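Local coordinates for protein inorganic pyrophosphatase (PDB 5TEA) that probably catalyses the magnesium-dependent hydrolysis of inorganic pyrophosphate to two phosphate ions, working as a homohexamer, at residues I100-F105 and E168-V173. Numbering follows the deposited sequence.
Sequences IGVMKF and EEAKKV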
ATOM      1  N   ILE B 100      12.804  18.796  18.211  1.00 13.97           N
ATOM      2  CA  ILE B 100      12.400  18.262  19.511  1.00 16.49           C
ATOM      3  C   ILE B 100      13.505  17.517  20.246  1.00 18.67           C
ATOM      4  O   ILE B 100      13.303  17.164  21.422  1.00 16.69           O
ATOM      5  CB  ILE B 100      11.133  17.372  19.429  1.00 16.06           C
ATOM      6  CG1 ILE B 100      11.411  16.060  18.683  1.00 19.12           C
ATOM      7  CG2 ILE B 100       9.929  18.154  18.863  1.00 18.35           C
ATOM      8  CD1 ILE B 100      10.285  15.038  18.817  1.00 22.38           C
ATOM      9  N   GLY B 101      14.667  17.293  19.636  1.00 16.94           N
ATOM     10  CA  GLY B 101      15.746  16.597  20.310  1.00 21.68           C
ATOM     11  C   GLY B 101      16.873  16.283  19.341  1.00 18.48           C
ATOM     12  O   GLY B 101      16.854  16.706  18.179  1.00 17.70           O
ATOM     13  N   VAL B 102      17.865  15.547  19.838  1.00 16.23           N
ATOM     14  CA  VAL B 102      18.981  15.106  18.998  1.00 15.37           C
ATOM     15  C   VAL B 102      19.393  13.703  19.396  1.00 18.56           C
ATOM     16  O   VAL B 102      19.461  13.371  20.586  1.00 20.87           O
ATOM     17  CB  VAL B 102      20.174  16.087  19.048  1.00 16.14           C
ATOM     18  CG1 VAL B 102      20.641  16.371  20.499  1.00 18.08           C
ATOM     19  CG2 VAL B 102      21.316  15.617  18.143  1.00 17.68           C
ATOM     20  N   MET B 103      19.618  12.860  18.386  1.00 15.16           N
ATOM     21  CA  MET B 103      20.229  11.557  18.590  1.00 13.45           C
ATOM     22  C   MET B 103      21.734  11.733  18.408  1.00 15.39           C
ATOM     23  O   MET B 103      22.197  11.924  17.282  1.00 17.36           O
ATOM     24  CB  MET B 103      19.660  10.536  17.601  1.00 15.82           C
ATOM     25  CG  MET B 103      20.110   9.128  17.896  1.00 17.93           C
ATOM     26  SD  MET B 103      19.479   7.956  16.677  1.00 21.04           S
ATOM     27  CE  MET B 103      20.631   8.229  15.336  1.00 19.21           C
ATOM     28  N   LYS B 104      22.494  11.719  19.518  1.00 14.77           N
ATOM     29  CA  LYS B 104      23.946  11.778  19.419  1.00 15.71           C
ATOM     30  C   LYS B 104      24.469  10.435  18.932  1.00 18.81           C
ATOM     31  O   LYS B 104      24.176   9.394  19.529  1.00 23.21           O
ATOM     32  CB  LYS B 104      24.576  12.125  20.769  1.00 16.59           C
ATOM     33  CG  LYS B 104      24.195  13.509  21.265  1.00 30.44           C
ATOM     34  CD  LYS B 104      24.830  14.598  20.419  1.00 33.48           C
ATOM     35  CE  LYS B 104      26.335  14.666  20.658  1.00 31.17           C
ATOM     36  NZ  LYS B 104      26.998  15.814  19.979  1.00 30.27           N
ATOM     37  N   PHE B 105      25.265  10.457  17.867  1.00 17.57           N
ATOM     38  CA  PHE B 105      25.516   9.228  17.123  1.00 19.00           C
ATOM     39  C   PHE B 105      26.926   9.257  16.563  1.00 20.77           C
ATOM     40  O   PHE B 105      27.396  10.288  16.075  1.00 21.07           O
ATOM     41  CB  PHE B 105      24.486   9.075  16.004  1.00 20.94           C
ATOM     42  CG  PHE B 105      24.559   7.770  15.260  1.00 17.80           C
ATOM     43  CD1 PHE B 105      24.310   6.568  15.901  1.00 17.53           C
ATOM     44  CD2 PHE B 105      24.823   7.762  13.902  1.00 19.41           C
ATOM     45  CE1 PHE B 105      24.370   5.359  15.195  1.00 21.25           C
ATOM     46  CE2 PHE B 105      24.867   6.566  13.177  1.00 21.04           C
ATOM     47  CZ  PHE B 105      24.638   5.366  13.828  1.00 20.82           C
ATOM     48  N   GLU B 168      17.547  21.999  23.270  1.00 22.78           N
ATOM     49  CA  GLU B 168      18.602  22.997  23.421  1.00 21.46           C
ATOM     50  C   GLU B 168      19.954  22.430  22.996  1.00 24.87           C
ATOM     51  O   GLU B 168      20.715  23.104  22.290  1.00 24.43           O
ATOM     52  CB  GLU B 168      18.633  23.532  24.849  1.00 28.86           C
ATOM     53  CG  GLU B 168      17.461  24.492  25.169  1.00 37.79           C
ATOM     54  CD  GLU B 168      17.253  25.582  24.097  1.00 41.55           C
ATOM     55  OE1 GLU B 168      16.150  25.642  23.508  1.00 41.44           O
ATOM     56  OE2 GLU B 168      18.194  26.375  23.845  1.00 39.37           O
ATOM     57  N   GLU B 169      20.260  21.183  23.379  1.00 25.06           N
ATOM     58  CA  GLU B 169      21.462  20.540  22.847  1.00 27.15           C
ATOM     59  C   GLU B 169      21.384  20.398  21.328  1.00 24.88           C
ATOM     60  O   GLU B 169      22.393  20.577  20.631  1.00 23.71           O
ATOM     61  CB  GLU B 169      21.702  19.169  23.498  1.00 26.23           C
ATOM     62  CG  GLU B 169      23.035  18.527  23.034  1.00 30.22           C
ATOM     63  CD  GLU B 169      23.377  17.185  23.692  1.00 33.15           C
ATOM     64  OE1 GLU B 169      24.503  16.681  23.466  1.00 32.93           O
ATOM     65  OE2 GLU B 169      22.544  16.630  24.435  1.00 33.19           O
ATOM     66  N   ALA B 170      20.202  20.060  20.796  1.00 22.25           N
ATOM     67  CA  ALA B 170      20.049  19.956  19.343  1.00 20.17           C
ATOM     68  C   ALA B 170      20.335  21.289  18.659  1.00 23.42           C
ATOM     69  O   ALA B 170      20.981  21.328  17.608  1.00 19.73           O
ATOM     70  CB  ALA B 170      18.646  19.466  18.988  1.00 19.07           C
ATOM     71  N   LYS B 171      19.890  22.398  19.257  1.00 20.92           N
ATOM     72  CA  LYS B 171      20.171  23.709  18.677  1.00 17.65           C
ATOM     73  C   LYS B 171      21.664  24.001  18.648  1.00 21.12           C
ATOM     74  O   LYS B 171      22.165  24.621  17.703  1.00 19.76           O
ATOM     75  CB  LYS B 171      19.448  24.798  19.462  1.00 18.80           C
ATOM     76  CG  LYS B 171      17.954  24.818  19.225  1.00 25.77           C
ATOM     77  CD  LYS B 171      17.282  25.856  20.115  1.00 30.98           C
ATOM     78  CE  LYS B 171      15.768  25.692  20.120  1.00 40.17           C
ATOM     79  NZ  LYS B 171      15.135  26.612  21.114  1.00 42.65           N
ATOM     80  N   LYS B 172      22.386  23.604  19.693  1.00 24.96           N
ATOM     81  CA  LYS B 172      23.819  23.849  19.703  1.00 23.49           C
ATOM     82  C   LYS B 172      24.498  23.091  18.571  1.00 21.73           C
ATOM     83  O   LYS B 172      25.372  23.635  17.884  1.00 24.35           O
ATOM     84  CB  LYS B 172      24.400  23.459  21.058  1.00 26.96           C
ATOM     85  CG  LYS B 172      25.901  23.675  21.169  1.00 39.31           C
ATOM     86  CD  LYS B 172      26.411  23.279  22.545  1.00 57.66           C
ATOM     87  CE  LYS B 172      26.174  21.798  22.809  1.00 72.93           C
ATOM     88  NZ  LYS B 172      26.814  20.926  21.776  1.00 79.53           N
ATOM     89  N   VAL B 173      24.091  21.840  18.354  1.00 20.62           N
ATOM     90  CA  VAL B 173      24.622  21.044  17.245  1.00 23.34           C
ATOM     91  C   VAL B 173      24.338  21.724  15.912  1.00 22.84           C
ATOM     92  O   VAL B 173      25.223  21.845  15.060  1.00 22.99           O
ATOM     93  CB  VAL B 173      24.039  19.623  17.289  1.00 21.94           C
ATOM     94  CG1 VAL B 173      24.407  18.833  16.012  1.00 22.72           C
ATOM     95  CG2 VAL B 173      24.507  18.902  18.552  1.00 23.51           C
TER
HETATM   96  O   HOH W   1      26.310  17.820  21.790  1.00 44.40           O
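With chi1 of Val102 at 54°, CG1 stands between the backbone N and the carbonyl carbon and lies against the backbone of Ala170, 3.7 Å from its N. Glu169 sends CG out anti to its own N (chi1 -175°) and stays extended beyond it, which carries its carboxylate over to Lys104. The apolar centre is small: Val102 CB meets Ala170 CB at 3.7 Å, and the same methyl also lies 3.4 Å from Gly101 O. Here the axes of segments 168-173 and 100-105 approach to 6.5 Å, at an angle of 65°.

Toward solvent the contact turns polar. The Lys104 chain, bent at chi2 and chi3, crosses Glu169 obliquely, CD lying 3.7 Å from OE1 of Glu169. The Lys104 ammonium makes no direct salt bridge to Glu169; Lys104 NZ is 4.4 Å from Glu169 OE1, and one water joins the two, accepting from Lys104 NZ and donating to Glu169 OE1 at 2.7 Å. The same water accepts from Lys172 NZ, while Asp113 supplies the salt bridge of Lys104. The carboxylates of Glu169 and Asp113 may offset the repulsion between the Lys104 and Lys172 ammonium groups.

The C-terminal helix 167-183 thus packs on the mixed sheet of the pyrophosphatase fold, beside the classic beta bulge of Ile100 and Gly101 opposite Val116; its strand 94-107 runs between strands 110-119 and 159-165 and, through Met103, meets helix 137-149.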